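Local coordinates for protein 4-oxalocrotonate tautomerase (PDB 2X4K) that is a member of the tautomerase enzymes of the MIF clan and assembles as a hexamer of small beta-alpha-beta subunits, at residues N7-G13 against V44-P50. Residue numbers count along the deposited sequence, not the author numbering.
Sequences NVKLLEG and VIEEMKP
The two parallel strands of a tautomerase beta-alpha-beta unit lie side by side here, 7-11 against 44-48, with helix 16-34 in the crossover. Their axes approach to 4.5 Å at 27°, and Asn7, Val8, Lys9, Leu10 and Leu11 register with Val44 through Met48. Hydrogen bonds alternate: Val8 N to Val44 O and Glu46 N to Val8 O (both 2.8 Å), Leu10 N to Glu46 O (3.1 Å), Met48 N to Leu10 O (2.8 Å), then Glu12 N to Met48 O (2.9 Å), just past the strand. CA-H...O contacts reinforce them, such as Lys9 CA to Glu46 O at 3.2 Å. Val8, Ile45 and Leu10 share a face; Leu10, chi1 p, brings CD2 to 3.5 Å from Ile45 CG2, and Ile45 packs on the helix. Lys9 and Glu46 project from the other face, where Lys9 NZ makes a 3.0 Å salt bridge to Glu46 OE1. Glu46 OE2 binds zinc together with Glu46 of two neighbouring subunits. Glu47 OE1 is hydrogen-bonded to His52 NE2 of a neighbouring subunit, while its other oxygen, OE2, accepts a hydrogen bond from Gly13 N at 2.9 Å where Gly13, at phi 98°, turns the chain away.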
loop_
_atom_site.group_PDB
_atom_site.type_symbol
_atom_site.label_atom_id
_atom_site.label_comp_id
_atom_site.label_asym_id
_atom_site.label_seq_id
_atom_site.Cartn_x
_atom_site.Cartn_y
_atom_site.Cartn_z
ATOM N N ASN A 7 1.646 -2.726 -7.648
ATOM C CA ASN A 7 1.558 -3.730 -6.612
ATOM C C ASN A 7 0.417 -4.669 -6.974
ATOM O O ASN A 7 -0.694 -4.216 -7.252
ATOM C CB ASN A 7 1.289 -3.060 -5.270
ATOM C CG ASN A 7 1.488 -3.991 -4.110
ATOM O OD1 ASN A 7 0.533 -4.570 -3.594
ATOM N ND2 ASN A 7 2.741 -4.151 -3.690
ATOM N N VAL A 8 0.697 -5.966 -7.017
ATOM C CA VAL A 8 -0.324 -6.950 -7.332
ATOM C C VAL A 8 -0.496 -7.874 -6.134
ATOM O O VAL A 8 0.416 -8.616 -5.785
ATOM C CB VAL A 8 0.047 -7.818 -8.552
ATOM C CG1 VAL A 8 -1.100 -8.778 -8.870
ATOM C CG2 VAL A 8 0.394 -6.961 -9.755
ATOM N N LYS A 9 -1.663 -7.824 -5.504
ATOM C CA LYS A 9 -2.021 -8.756 -4.444
ATOM C C LYS A 9 -2.858 -9.854 -5.057
ATOM O O LYS A 9 -3.835 -9.569 -5.739
ATOM C CB LYS A 9 -2.837 -8.055 -3.356
ATOM C CG LYS A 9 -2.076 -7.009 -2.553
ATOM C CD LYS A 9 -3.048 -6.200 -1.686
ATOM C CE LYS A 9 -2.379 -5.059 -0.943
ATOM N NZ LYS A 9 -1.598 -5.544 0.225
ATOM N N LEU A 10 -2.489 -11.108 -4.825
ATOM C CA LEU A 10 -3.294 -12.203 -5.348
ATOM C C LEU A 10 -3.079 -13.460 -4.524
ATOM O O LEU A 10 -2.172 -13.544 -3.711
ATOM C CB LEU A 10 -3.023 -12.442 -6.841
ATOM C CG LEU A 10 -1.815 -13.278 -7.254
ATOM C CD1 LEU A 10 -1.812 -13.460 -8.766
ATOM C CD2 LEU A 10 -0.522 -12.624 -6.780
ATOM N N LEU A 11 -3.949 -14.431 -4.742
ATOM C CA LEU A 11 -3.909 -15.691 -4.020
ATOM C C LEU A 11 -2.564 -16.381 -4.182
ATOM O O LEU A 11 -2.037 -16.465 -5.290
ATOM C CB LEU A 11 -5.005 -16.604 -4.556
ATOM C CG LEU A 11 -5.114 -18.009 -3.973
ATOM C CD1 LEU A 11 -5.408 -17.958 -2.491
ATOM C CD2 LEU A 11 -6.189 -18.781 -4.708
ATOM N N GLU A 12 -2.035 -16.903 -3.082
ATOM C CA GLU A 12 -0.772 -17.629 -3.105
ATOM C C GLU A 12 -0.840 -18.901 -3.941
ATOM O O GLU A 12 -1.918 -19.398 -4.266
ATOM C CB GLU A 12 -0.363 -17.996 -1.686
ATOM C CG GLU A 12 -1.293 -19.011 -1.056
ATOM C CD GLU A 12 -0.927 -19.350 0.363
ATOM O OE1 GLU A 12 0.163 -18.941 0.816
ATOM O OE2 GLU A 12 -1.738 -20.030 1.023
ATOM N N GLY A 13 0.336 -19.418 -4.267
ATOM C CA GLY A 13 0.458 -20.687 -4.966
ATOM C C GLY A 13 0.657 -20.550 -6.460
ATOM O O GLY A 13 0.559 -21.535 -7.187
ATOM N N VAL A 44 5.674 -5.256 -8.038
ATOM C CA VAL A 44 5.808 -6.080 -6.854
ATOM C C VAL A 44 4.579 -6.964 -6.737
ATOM O O VAL A 44 3.461 -6.485 -6.898
ATOM C CB VAL A 44 5.933 -5.218 -5.587
ATOM C CG1 VAL A 44 5.919 -6.084 -4.327
ATOM C CG2 VAL A 44 7.191 -4.349 -5.658
ATOM N N ILE A 45 4.815 -8.244 -6.463
ATOM C CA ILE A 45 3.749 -9.207 -6.255
ATOM C C ILE A 45 3.711 -9.591 -4.780
ATOM O O ILE A 45 4.738 -9.939 -4.192
ATOM C CB ILE A 45 3.958 -10.471 -7.106
ATOM C CG1 ILE A 45 4.139 -10.114 -8.582
ATOM C CG2 ILE A 45 2.766 -11.406 -6.958
ATOM C CD1 ILE A 45 4.700 -11.250 -9.398
ATOM N N GLU A 46 2.524 -9.507 -4.184
ATOM C CA GLU A 46 2.294 -9.937 -2.815
ATOM C C GLU A 46 1.281 -11.055 -2.844
ATOM O O GLU A 46 0.132 -10.835 -3.209
ATOM C CB GLU A 46 1.741 -8.798 -1.969
ATOM C CG GLU A 46 2.670 -7.624 -1.824
ATOM C CD GLU A 46 2.161 -6.643 -0.803
ATOM O OE1 GLU A 46 1.050 -6.103 -0.996
ATOM O OE2 GLU A 46 2.854 -6.438 0.218
ATOM N N GLU A 47 1.703 -12.251 -2.454
ATOM C CA GLU A 47 0.804 -13.391 -2.415
ATOM C C GLU A 47 0.072 -13.422 -1.073
ATOM O O GLU A 47 0.646 -13.093 -0.029
ATOM C CB GLU A 47 1.571 -14.686 -2.689
ATOM C CG GLU A 47 2.076 -14.775 -4.130
ATOM C CD GLU A 47 2.751 -16.100 -4.459
ATOM O OE1 GLU A 47 3.993 -16.136 -4.472
ATOM O OE2 GLU A 47 2.054 -17.103 -4.710
ATOM N N MET A 48 -1.202 -13.800 -1.116
ATOM C CA MET A 48 -2.058 -13.817 0.064
ATOM C C MET A 48 -2.606 -15.205 0.316
ATOM O O MET A 48 -3.039 -15.891 -0.609
ATOM C CB MET A 48 -3.265 -12.891 -0.133
ATOM C CG MET A 48 -2.970 -11.487 -0.611
ATOM S SD MET A 48 -4.494 -10.536 -0.721
ATOM C CE MET A 48 -5.211 -11.095 -2.263
ATOM N N LYS A 49 -2.637 -15.599 1.582
ATOM C CA LYS A 49 -3.341 -16.814 1.976
ATOM C C LYS A 49 -4.847 -16.554 1.922
ATOM O O LYS A 49 -5.293 -15.442 2.224
ATOM C CB LYS A 49 -2.949 -17.230 3.392
ATOM C CG LYS A 49 -1.469 -17.514 3.563
ATOM C CD LYS A 49 -1.131 -17.904 4.987
ATOM C CE LYS A 49 0.342 -18.253 5.126
ATOM N NZ LYS A 49 0.708 -18.619 6.522
ATOM N N PRO A 50 -5.642 -17.576 1.567
ATOM C CA PRO A 50 -7.089 -17.393 1.433
ATOM C C PRO A 50 -7.808 -17.047 2.739
ATOM O O PRO A 50 -8.906 -16.502 2.701
ATOM C CB PRO A 50 -7.563 -18.744 0.883
ATOM C CG PRO A 50 -6.506 -19.702 1.269
ATOM C CD PRO A 50 -5.231 -18.938 1.194
#